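Local coordinates for protein sulfite reductase [ferredoxin] (Mycobacterium tuberculosis, PDB 1ZJ8) that catalyses the six-electron reduction of sulfite to sulfide with electrons from ferredoxin, using a siroheme and a [4Fe-4S] cluster, at residues A36-K41 with F212-R217; G24-G29 with G292-R297; F74-L79 with T168-G173. All blocks are in the same frame, centred on the assembly; numbering follows the deposited sequence.

Contact 1: residues A36-K41 with F212-R217. With SRM (siroheme), chain E.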
loop_
_atom_site.group_PDB
_atom_site.type_symbol
_atom_site.label_atom_id
_atom_site.label_comp_id
_atom_site.label_asym_id
_atom_site.label_seq_id
_atom_site.Cartn_x
_atom_site.Cartn_y
_atom_site.Cartn_z
ATOM N N ALA A 36 -20.000 -16.113 6.197
ATOM C CA ALA A 36 -19.111 -17.280 6.259
ATOM C C ALA A 36 -17.739 -16.866 6.816
ATOM O O ALA A 36 -17.001 -17.684 7.392
ATOM C CB ALA A 36 -18.958 -17.902 4.879
ATOM N N ASN A 37 -17.414 -15.586 6.622
ATOM C CA ASN A 37 -16.167 -14.997 7.081
ATOM C C ASN A 37 -16.182 -14.792 8.581
ATOM O O ASN A 37 -15.247 -15.201 9.272
ATOM C CB ASN A 37 -15.926 -13.664 6.369
ATOM C CG ASN A 37 -15.620 -13.843 4.888
ATOM O OD1 ASN A 37 -16.476 -13.621 4.028
ATOM N ND2 ASN A 37 -14.391 -14.248 4.588
ATOM N N GLU A 38 -17.252 -14.171 9.081
ATOM C CA GLU A 38 -17.457 -14.026 10.522
ATOM C C GLU A 38 -17.633 -15.371 11.245
ATOM O O GLU A 38 -17.407 -15.455 12.457
ATOM C CB GLU A 38 -18.666 -13.116 10.818
ATOM C CG GLU A 38 -18.369 -11.624 10.754
ATOM C CD GLU A 38 -17.137 -11.241 11.565
ATOM O OE1 GLU A 38 -16.893 -11.884 12.623
ATOM O OE2 GLU A 38 -16.414 -10.307 11.135
ATOM N N GLU A 39 -18.015 -16.419 10.515
ATOM C CA GLU A 39 -18.255 -17.721 11.137
ATOM C C GLU A 39 -17.008 -18.594 11.288
ATOM O O GLU A 39 -16.891 -19.346 12.260
ATOM C CB GLU A 39 -19.329 -18.485 10.379
ATOM C CG GLU A 39 -19.996 -19.557 11.212
ATOM C CD GLU A 39 -21.097 -20.215 10.442
ATOM O OE1 GLU A 39 -22.167 -19.567 10.274
ATOM O OE2 GLU A 39 -20.866 -21.365 9.986
ATOM N N LEU A 40 -16.090 -18.514 10.329
ATOM C CA LEU A 40 -14.843 -19.286 10.421
ATOM C C LEU A 40 -13.919 -18.728 11.506
ATOM O O LEU A 40 -13.126 -19.461 12.096
ATOM C CB LEU A 40 -14.131 -19.377 9.060
ATOM C CG LEU A 40 -13.606 -18.139 8.337
ATOM C CD1 LEU A 40 -12.371 -17.544 9.009
ATOM C CD2 LEU A 40 -13.300 -18.539 6.898
ATOM N N LYS A 41 -14.052 -17.430 11.778
ATOM C CA LYS A 41 -13.290 -16.775 12.840
ATOM C C LYS A 41 -13.798 -17.184 14.234
ATOM O O LYS A 41 -13.045 -17.117 15.218
ATOM C CB LYS A 41 -13.330 -15.250 12.668
ATOM C CG LYS A 41 -12.678 -14.749 11.373
ATOM C CD LYS A 41 -12.509 -13.217 11.346
ATOM C CE LYS A 41 -13.840 -12.460 11.202
ATOM N NZ LYS A 41 -13.684 -10.982 11.376
ATOM N N PHE A 212 -6.368 -8.201 19.027
ATOM C CA PHE A 212 -6.644 -7.539 17.750
ATOM C C PHE A 212 -6.509 -8.492 16.564
ATOM O O PHE A 212 -6.399 -8.054 15.417
ATOM C CB PHE A 212 -5.720 -6.327 17.583
ATOM C CG PHE A 212 -5.849 -5.339 18.697
ATOM C CD1 PHE A 212 -7.063 -4.700 18.923
ATOM C CD2 PHE A 212 -4.788 -5.084 19.545
ATOM C CE1 PHE A 212 -7.206 -3.799 19.956
ATOM C CE2 PHE A 212 -4.923 -4.189 20.599
ATOM C CZ PHE A 212 -6.130 -3.546 20.805
ATOM N N ALA A 213 -6.556 -9.793 16.831
ATOM C CA ALA A 213 -6.519 -10.777 15.766
ATOM C C ALA A 213 -7.870 -10.990 15.072
ATOM O O ALA A 213 -7.922 -11.676 14.063
ATOM C CB ALA A 213 -5.974 -12.098 16.298
ATOM N N ASP A 214 -8.957 -10.427 15.599
ATOM C CA ASP A 214 -10.276 -10.607 14.976
ATOM C C ASP A 214 -11.036 -9.294 14.966
ATOM O O ASP A 214 -11.681 -8.905 15.962
ATOM C CB ASP A 214 -11.070 -11.710 15.698
ATOM C CG ASP A 214 -12.425 -12.021 15.042
ATOM O OD1 ASP A 214 -12.770 -11.417 13.999
ATOM O OD2 ASP A 214 -13.147 -12.882 15.589
ATOM N N LEU A 215 -10.938 -8.615 13.822
ATOM C CA LEU A 215 -11.588 -7.324 13.606
ATOM C C LEU A 215 -12.644 -7.462 12.493
ATOM O O LEU A 215 -12.646 -8.449 11.734
ATOM C CB LEU A 215 -10.549 -6.243 13.249
ATOM C CG LEU A 215 -9.213 -6.232 13.996
ATOM C CD1 LEU A 215 -8.368 -5.079 13.504
ATOM C CD2 LEU A 215 -9.401 -6.119 15.480
ATOM N N PRO A 216 -13.570 -6.491 12.417
ATOM C CA PRO A 216 -14.573 -6.441 11.363
ATOM C C PRO A 216 -13.997 -6.603 9.958
ATOM O O PRO A 216 -14.668 -7.162 9.078
ATOM C CB PRO A 216 -15.157 -5.034 11.514
ATOM C CG PRO A 216 -14.964 -4.679 12.951
ATOM C CD PRO A 216 -13.732 -5.391 13.394
ATOM N N ARG A 217 -12.788 -6.076 9.748
ATOM C CA ARG A 217 -12.059 -6.266 8.502
ATOM C C ARG A 217 -10.583 -5.914 8.660
ATOM O O ARG A 217 -10.078 -5.781 9.789
ATOM C CB ARG A 217 -12.690 -5.402 7.413
ATOM C CG ARG A 217 -13.464 -6.182 6.382
ATOM C CD ARG A 217 -13.560 -5.377 5.085
ATOM N NE ARG A 217 -13.893 -6.207 3.936
ATOM C CZ ARG A 217 -13.074 -7.107 3.411
ATOM N NH1 ARG A 217 -11.853 -7.322 3.914
ATOM N NH2 ARG A 217 -13.495 -7.803 2.371
HETATM FE FE SRM E . -4.741 -4.717 -1.616
HETATM C CHA SRM E . -6.919 -7.321 -1.992
HETATM C CHB SRM E . -2.652 -6.168 -3.795
HETATM C CHC SRM E . -2.649 -2.256 -1.217
HETATM C CHD SRM E . -7.398 -2.520 -1.398
HETATM N NA SRM E . -4.689 -6.496 -2.528
HETATM C C1A SRM E . -5.602 -7.490 -2.471
HETATM C C2A SRM E . -5.093 -8.808 -2.969
HETATM C CMA SRM E . -4.654 -9.647 -1.809
HETATM C CDA SRM E . -6.062 -9.494 -3.891
HETATM C CEA SRM E . -6.871 -10.649 -3.391
HETATM O O3A SRM E . -7.667 -10.458 -2.466
HETATM O O4A SRM E . -6.745 -11.779 -3.885
HETATM C C3A SRM E . -3.928 -8.354 -3.780
HETATM C CAA SRM E . -2.732 -9.241 -3.698
HETATM C CBA SRM E . -2.939 -10.208 -4.834
HETATM C CCA SRM E . -1.631 -10.650 -5.404
HETATM O O1A SRM E . -0.716 -9.809 -5.540
HETATM O O2A SRM E . -1.489 -11.859 -5.707
HETATM C C4A SRM E . -3.725 -6.944 -3.339
HETATM N NB SRM E . -2.915 -4.383 -2.264
HETATM C C1B SRM E . -2.144 -5.065 -3.114
HETATM C C2B SRM E . -0.734 -4.561 -3.241
HETATM C CMB SRM E . 0.306 -5.641 -3.345
HETATM C CDB SRM E . -0.670 -3.731 -4.480
HETATM C CEB SRM E . 0.634 -3.118 -4.849
HETATM O O3B SRM E . 1.279 -3.470 -5.860
HETATM O O4B SRM E . 1.063 -2.240 -4.100
HETATM C C3B SRM E . -0.668 -3.702 -1.996
HETATM C CAB SRM E . -0.241 -4.514 -0.801
HETATM C CBB SRM E . 0.394 -3.665 0.256
HETATM C CCB SRM E . 0.593 -4.461 1.513
HETATM O O1B SRM E . 1.702 -4.894 1.816
HETATM O O2B SRM E . -0.338 -4.674 2.284
HETATM C C4B SRM E . -2.132 -3.417 -1.794
HETATM N NC SRM E . -4.969 -2.802 -1.485
HETATM C C1C SRM E . -3.996 -1.936 -1.136
HETATM C C2C SRM E . -4.424 -0.617 -1.067
HETATM C CDC SRM E . -3.624 0.640 -0.976
HETATM C CEC SRM E . -3.182 1.178 0.328
HETATM O O3C SRM E . -3.313 0.492 1.367
HETATM O O4C SRM E . -2.707 2.323 0.303
HETATM C C3C SRM E . -5.777 -0.729 -1.175
HETATM C CAC SRM E . -6.612 0.508 -1.124
HETATM C CBC SRM E . -6.766 1.273 0.173
HETATM C CCC SRM E . -7.800 0.571 1.035
HETATM O O1C SRM E . -7.541 -0.542 1.569
HETATM O O2C SRM E . -8.915 1.141 1.161
HETATM C C4C SRM E . -6.090 -2.052 -1.358
HETATM N ND SRM E . -6.735 -4.931 -1.342
HETATM C C1D SRM E . -7.597 -3.911 -1.472
HETATM C C2D SRM E . -8.879 -4.428 -1.735
HETATM C CAD SRM E . -10.153 -3.707 -1.332
HETATM C CBD SRM E . -10.760 -4.015 0.002
HETATM C CCD SRM E . -11.941 -3.273 0.558
HETATM O O1D SRM E . -11.745 -2.595 1.591
HETATM O O2D SRM E . -13.072 -3.331 0.005
HETATM C C3D SRM E . -8.750 -5.806 -1.757
HETATM C CDD SRM E . -9.875 -6.785 -1.556
HETATM C CED SRM E . -10.465 -7.094 -0.198
HETATM O O3D SRM E . -9.905 -6.742 0.840
HETATM O O4D SRM E . -11.534 -7.711 -0.090
HETATM C C4D SRM E . -7.419 -6.104 -1.510
#
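K41 and D214 have the closest CA atoms, 7.2 Å apart, where the short N-terminal helix 36-40 passes the irregular loop that leads into strand 219-224. A salt-bridge network of E38, K41 and D214 joins the two. D214 CG lies anti to the backbone N (chi1 -176°), on a CB that points toward the helix, and the lysine chain crosses this side chain obliquely. K41 NZ donates to D214 OD1 at 2.8 Å, arriving nearly along the C-O axis of the carboxylate. Nearer the lysine backbone, K41 CB packs 3.8 Å from D214 OD2. K41 NZ also donates to E38 OE2, again at 2.8 Å, but from above the carboxylate plane, 39° out of it. D174 adds a further salt bridge to this ammonium, and D214 OD1 has a second cationic partner in R294. The converging positive charges probably offset the repulsion between E38 OE1 and D214 OD1, which stand 4.4 Å apart. L215 and P216 direct their CB atoms away from the helix and lie against F288 of helix 277-291. Beyond them R217 extends to the siroheme, where R217 NH2 lies 3.1 Å from siroheme O4D, an oxygen that approaches the guanidinium obliquely.

Contact 2: residues G24-G29 with G292-R297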
loop_
_atom_site.group_PDB
_atom_site.type_symbol
_atom_site.label_atom_id
_atom_site.label_comp_id
_atom_site.label_asym_id
_atom_site.label_seq_id
_atom_site.Cartn_x
_atom_site.Cartn_y
_atom_site.Cartn_z
ATOM N N GLY A 24 -24.148 -6.554 13.303
ATOM C CA GLY A 24 -23.086 -7.488 13.690
ATOM C C GLY A 24 -22.207 -6.980 14.819
ATOM O O GLY A 24 -21.315 -7.695 15.263
ATOM N N GLN A 25 -22.480 -5.759 15.294
ATOM C CA GLN A 25 -21.647 -5.069 16.291
ATOM C C GLN A 25 -21.521 -5.841 17.599
ATOM O O GLN A 25 -22.525 -6.155 18.243
ATOM C CB GLN A 25 -22.209 -3.668 16.581
ATOM C CG GLN A 25 -22.044 -2.686 15.426
ATOM C CD GLN A 25 -22.938 -1.456 15.544
ATOM O OE1 GLN A 25 -24.164 -1.553 15.421
ATOM N NE2 GLN A 25 -22.327 -0.289 15.756
ATOM N N TRP A 26 -20.277 -6.140 17.974
ATOM C CA TRP A 26 -19.952 -6.856 19.216
ATOM C C TRP A 26 -20.463 -6.123 20.473
ATOM O O TRP A 26 -21.066 -6.741 21.352
ATOM C CB TRP A 26 -18.424 -7.077 19.306
ATOM C CG TRP A 26 -17.913 -8.275 18.515
ATOM C CD1 TRP A 26 -18.593 -8.985 17.565
ATOM C CD2 TRP A 26 -16.605 -8.884 18.609
ATOM N NE1 TRP A 26 -17.802 -10.002 17.074
ATOM C CE2 TRP A 26 -16.581 -9.965 17.696
ATOM C CE3 TRP A 26 -15.459 -8.623 19.379
ATOM C CZ2 TRP A 26 -15.456 -10.787 17.528
ATOM C CZ3 TRP A 26 -14.343 -9.443 19.212
ATOM C CH2 TRP A 26 -14.352 -10.507 18.291
ATOM N N ALA A 27 -20.235 -4.810 20.543
ATOM C CA ALA A 27 -20.586 -4.006 21.737
ATOM C C ALA A 27 -22.090 -3.718 21.934
ATOM O O ALA A 27 -22.475 -3.109 22.934
ATOM C CB ALA A 27 -19.804 -2.672 21.740
ATOM N N LEU A 28 -22.934 -4.101 20.983
ATOM C CA LEU A 28 -24.377 -4.045 21.199
ATOM C C LEU A 28 -24.937 -5.428 21.586
ATOM O O LEU A 28 -26.149 -5.613 21.641
ATOM C CB LEU A 28 -25.089 -3.505 19.956
ATOM C CG LEU A 28 -24.578 -2.182 19.364
ATOM C CD1 LEU A 28 -25.634 -1.574 18.424
ATOM C CD2 LEU A 28 -24.174 -1.165 20.440
ATOM N N GLY A 29 -24.054 -6.389 21.857
ATOM C CA GLY A 29 -24.457 -7.762 22.138
ATOM C C GLY A 29 -24.769 -8.581 20.897
ATOM O O GLY A 29 -24.925 -9.808 20.991
ATOM N N GLY A 292 -17.352 -1.681 15.039
ATOM C CA GLY A 292 -17.350 -1.847 13.588
ATOM C C GLY A 292 -18.393 -2.851 13.122
ATOM O O GLY A 292 -18.680 -3.832 13.810
ATOM N N TYR A 293 -18.951 -2.610 11.941
ATOM C CA TYR A 293 -20.008 -3.460 11.385
ATOM C C TYR A 293 -19.458 -4.822 10.957
ATOM O O TYR A 293 -18.347 -4.902 10.442
ATOM C CB TYR A 293 -20.675 -2.752 10.206
ATOM C CG TYR A 293 -21.164 -1.350 10.519
ATOM C CD1 TYR A 293 -21.665 -1.021 11.777
ATOM C CD2 TYR A 293 -21.154 -0.357 9.550
ATOM C CE1 TYR A 293 -22.133 0.268 12.065
ATOM C CE2 TYR A 293 -21.637 0.943 9.828
ATOM C CZ TYR A 293 -22.125 1.245 11.092
ATOM O OH TYR A 293 -22.589 2.514 11.392
ATOM N N ARG A 294 -20.225 -5.889 11.203
ATOM C CA ARG A 294 -19.793 -7.268 10.885
ATOM C C ARG A 294 -20.916 -8.068 10.188
ATOM O O ARG A 294 -21.041 -9.293 10.353
ATOM C CB ARG A 294 -19.288 -7.988 12.154
ATOM C CG ARG A 294 -18.226 -7.197 12.959
ATOM C CD ARG A 294 -17.865 -7.853 14.287
ATOM N NE ARG A 294 -16.756 -8.798 14.154
ATOM C CZ ARG A 294 -15.566 -8.702 14.763
ATOM N NH1 ARG A 294 -15.291 -7.699 15.599
ATOM N NH2 ARG A 294 -14.646 -9.643 14.552
ATOM N N ARG A 295 -21.685 -7.352 9.368
ATOM C CA ARG A 295 -22.846 -7.889 8.680
ATOM C C ARG A 295 -22.598 -8.007 7.165
ATOM O O ARG A 295 -22.439 -9.112 6.653
ATOM C CB ARG A 295 -24.049 -6.991 8.980
ATOM C CG ARG A 295 -25.349 -7.469 8.385
ATOM C CD ARG A 295 -26.462 -6.529 8.769
ATOM N NE ARG A 295 -26.318 -5.234 8.110
ATOM C CZ ARG A 295 -26.730 -4.960 6.869
ATOM N NH1 ARG A 295 -27.304 -5.894 6.115
ATOM N NH2 ARG A 295 -26.553 -3.740 6.371
ATOM N N LEU A 296 -22.581 -6.878 6.457
ATOM C CA LEU A 296 -22.194 -6.865 5.041
ATOM C C LEU A 296 -20.665 -6.839 4.931
ATOM O O LEU A 296 -20.004 -5.960 5.495
ATOM C CB LEU A 296 -22.789 -5.656 4.296
ATOM C CG LEU A 296 -24.316 -5.588 4.123
ATOM C CD1 LEU A 296 -24.789 -4.276 3.455
ATOM C CD2 LEU A 296 -24.837 -6.804 3.353
ATOM N N ARG A 297 -20.116 -7.795 4.186
ATOM C CA ARG A 297 -18.667 -7.887 3.932
ATOM C C ARG A 297 -18.082 -6.634 3.292
ATOM O O ARG A 297 -16.970 -6.248 3.612
ATOM C CB ARG A 297 -18.371 -9.068 3.011
ATOM C CG ARG A 297 -17.041 -9.677 3.245
ATOM C CD ARG A 297 -17.068 -10.548 4.484
ATOM N NE ARG A 297 -15.723 -10.917 4.932
ATOM C CZ ARG A 297 -14.964 -10.183 5.753
ATOM N NH1 ARG A 297 -15.368 -8.993 6.204
ATOM N NH2 ARG A 297 -13.769 -10.629 6.103
#
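R294 reaches across to W26 by first running past G24, whose CA lies 4.3 Å from that of R294. The arginine CB sits 3.7 Å from the G24 carbonyl oxygen, and CG continues beside the same atom. R294 CD then comes 3.5 Å from both CD1 and NE1 of W26. The chain bends at chi3 (90°), which sets R294 NE near W26 NE1; both are donors, so no hydrogen bond forms. R294 CZ stands 3.7 Å from the centroid of the W26 five-membered ring, over its face. From there NH1 spreads over the middle of the indole, 3.3 Å above its plane, while NH2 covers CZ2. NH2 also forms a salt bridge with D214, a second hold on the arginine tip. Alongside, Q25 and Y293 point the same way, the amide turned 80° from the phenol ring and Q25 NE2 at the ring edge, 3.7 Å from Y293 CE1. That amide nitrogen is bound by the carbonyl of Y291, and Y293 OH by D308. The N-terminal segment is thus held to the loop after helix 277-291 by a parallel arginine-tryptophan cation-pi stack, its planes only 6° apart.

Contact 3: residues F74-L79 with T168-G173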
loop_
_atom_site.group_PDB
_atom_site.type_symbol
_atom_site.label_atom_id
_atom_site.label_comp_id
_atom_site.label_asym_id
_atom_site.label_seq_id
_atom_site.Cartn_x
_atom_site.Cartn_y
_atom_site.Cartn_z
ATOM N N PHE A 74 -5.279 -18.786 6.415
ATOM C CA PHE A 74 -3.923 -18.601 5.835
ATOM C C PHE A 74 -3.491 -17.135 5.792
ATOM O O PHE A 74 -2.322 -16.806 5.979
ATOM C CB PHE A 74 -3.870 -19.153 4.394
ATOM C CG PHE A 74 -3.319 -20.552 4.281
ATOM C CD1 PHE A 74 -3.779 -21.578 5.100
ATOM C CD2 PHE A 74 -2.352 -20.854 3.318
ATOM C CE1 PHE A 74 -3.275 -22.879 4.970
ATOM C CE2 PHE A 74 -1.840 -22.161 3.186
ATOM C CZ PHE A 74 -2.303 -23.165 4.009
ATOM N N ARG A 75 -4.451 -16.264 5.538
ATOM C CA ARG A 75 -4.188 -14.843 5.394
ATOM C C ARG A 75 -3.543 -14.262 6.647
ATOM O O ARG A 75 -2.661 -13.415 6.562
ATOM C CB ARG A 75 -5.484 -14.122 5.062
ATOM C CG ARG A 75 -6.072 -14.604 3.744
ATOM C CD ARG A 75 -7.330 -13.877 3.424
ATOM N NE ARG A 75 -7.821 -14.248 2.110
ATOM C CZ ARG A 75 -8.849 -13.665 1.511
ATOM N NH1 ARG A 75 -9.505 -12.672 2.101
ATOM N NH2 ARG A 75 -9.221 -14.072 0.311
ATOM N N TRP A 76 -3.928 -14.755 7.813
ATOM C CA TRP A 76 -3.345 -14.270 9.061
ATOM C C TRP A 76 -1.845 -14.484 9.108
ATOM O O TRP A 76 -1.191 -14.006 10.044
ATOM C CB TRP A 76 -3.998 -14.942 10.272
ATOM C CG TRP A 76 -5.164 -14.199 10.782
ATOM C CD1 TRP A 76 -5.220 -13.463 11.922
ATOM C CD2 TRP A 76 -6.460 -14.096 10.165
ATOM N NE1 TRP A 76 -6.473 -12.916 12.065
ATOM C CE2 TRP A 76 -7.253 -13.295 11.003
ATOM C CE3 TRP A 76 -7.027 -14.620 8.996
ATOM C CZ2 TRP A 76 -8.580 -12.992 10.707
ATOM C CZ3 TRP A 76 -8.349 -14.318 8.700
ATOM C CH2 TRP A 76 -9.110 -13.512 9.550
ATOM N N TRP A 77 -1.312 -15.214 8.124
ATOM C CA TRP A 77 0.130 -15.344 7.960
ATOM C C TRP A 77 0.623 -14.834 6.613
ATOM O O TRP A 77 1.730 -15.155 6.192
ATOM C CB TRP A 77 0.565 -16.789 8.180
ATOM C CG TRP A 77 0.361 -17.198 9.580
ATOM C CD1 TRP A 77 -0.701 -17.870 10.074
ATOM C CD2 TRP A 77 1.222 -16.920 10.696
ATOM N NE1 TRP A 77 -0.563 -18.047 11.425
ATOM C CE2 TRP A 77 0.611 -17.473 11.838
ATOM C CE3 TRP A 77 2.451 -16.265 10.838
ATOM C CZ2 TRP A 77 1.185 -17.399 13.119
ATOM C CZ3 TRP A 77 3.018 -16.185 12.116
ATOM C CH2 TRP A 77 2.375 -16.755 13.238
ATOM N N GLY A 78 -0.177 -14.010 5.947
ATOM C CA GLY A 78 0.244 -13.411 4.683
ATOM C C GLY A 78 0.348 -14.383 3.511
ATOM O O GLY A 78 1.098 -14.121 2.554
ATOM N N LEU A 79 -0.407 -15.491 3.581
ATOM C CA LEU A 79 -0.485 -16.462 2.488
ATOM C C LEU A 79 -1.821 -16.307 1.831
ATOM O O LEU A 79 -2.861 -16.568 2.417
ATOM C CB LEU A 79 -0.300 -17.882 2.977
ATOM C CG LEU A 79 1.159 -18.167 3.333
ATOM C CD1 LEU A 79 1.249 -19.292 4.354
ATOM C CD2 LEU A 79 2.001 -18.481 2.094
ATOM N N THR A 168 5.558 -12.695 8.927
ATOM C CA THR A 168 4.451 -12.496 8.001
ATOM C C THR A 168 3.159 -12.337 8.781
ATOM O O THR A 168 2.073 -12.397 8.208
ATOM C CB THR A 168 4.317 -13.679 6.963
ATOM O OG1 THR A 168 3.999 -14.926 7.613
ATOM C CG2 THR A 168 5.608 -13.857 6.169
ATOM N N THR A 169 3.274 -12.114 10.086
ATOM C CA THR A 169 2.106 -12.109 10.958
ATOM C C THR A 169 1.110 -10.986 10.635
ATOM O O THR A 169 1.472 -9.809 10.586
ATOM C CB THR A 169 2.513 -11.964 12.437
ATOM O OG1 THR A 169 3.525 -12.932 12.769
ATOM C CG2 THR A 169 1.282 -12.117 13.361
ATOM N N GLU A 170 -0.150 -11.367 10.440
ATOM C CA GLU A 170 -1.235 -10.411 10.230
ATOM C C GLU A 170 -0.898 -9.477 9.065
ATOM O O GLU A 170 -1.303 -8.307 9.053
ATOM C CB GLU A 170 -1.565 -9.634 11.534
ATOM C CG GLU A 170 -2.336 -10.458 12.609
ATOM C CD GLU A 170 -2.349 -9.832 14.023
ATOM O OE1 GLU A 170 -1.266 -9.615 14.609
ATOM O OE2 GLU A 170 -3.442 -9.594 14.578
ATOM N N ALA A 171 -0.164 -10.014 8.085
ATOM C CA ALA A 171 0.188 -9.273 6.868
ATOM C C ALA A 171 -1.028 -9.232 5.953
ATOM O O ALA A 171 -1.244 -8.249 5.239
ATOM C CB ALA A 171 1.368 -9.926 6.149
ATOM N N CYS A 172 -1.803 -10.320 5.969
ATOM C CA CYS A 172 -3.140 -10.378 5.349
ATOM C C CYS A 172 -4.165 -10.600 6.489
ATOM O O CYS A 172 -3.786 -10.794 7.642
ATOM C CB CYS A 172 -3.205 -11.534 4.302
ATOM S SG CYS A 172 -2.998 -11.200 2.453
ATOM N N GLY A 173 -5.454 -10.556 6.166
ATOM C CA GLY A 173 -6.500 -10.969 7.122
ATOM C C GLY A 173 -7.326 -9.869 7.770
ATOM O O GLY A 173 -7.121 -8.685 7.523
#
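W76, W77 and C172 bury the largest areas in this contact. G173 CA lies over one face of the six-membered ring of W76, a CH-pi contact 4.2 Å from the centroid and 12° off the ring normal; W76 NE1 is bound by the carbonyl of A213. W76 O accepts the E170 amide N at 2.9 Å. E170 belongs to the type II beta turn T168-A171, which docks on the 3-10 segment 75-76 and the residues after it. T168, the first residue of the turn, donates from OG1 to W77 O at 2.7 Å. With chi1 at 64° this hydroxyl sits between the backbone N and the carbonyl carbon, and it also lies in plane at the edge of the W77 indole, while W158 NE1 gives it a second bond. T169 runs beside W77, T169 OG1 3.4 Å from W77 CZ3, and that hydroxyl pairs with Q167. C172 N makes a weak bond to R75 O at 3.3 Å, and C172 CB meets R75 CB at 3.5 Å. C172 SG is joined covalently to CE2 of Y80, forming the active-site Cys-Tyr cross-link beside the siroheme, and the R75 side chain comes within about 5 Å of that cofactor (nearest atoms).

All three contacts are largely buried, but they lie at increasing distance from the centre of the chain: contact 3 at about 15 Å, contact 1 at about 22 Å and contact 2 at about 26 Å, each from contact centre to chain centre. Chemistry changes along the way, from backbone and threonine hydrogen bonds and glycine-indole packing beside the Cys-Tyr link, through an ionic network, to a cation-pi stack at the N-terminal end. Contacts 1 and 2 both tie N-terminal residues to loops of one 4Fe-4S domain and touch where P216 CB packs 3.4 Å from Y293 O. Contact 1 also meets contact 3, K41 CD lying 3.9 Å from W76 CH2, whereas contacts 2 and 3 do not touch.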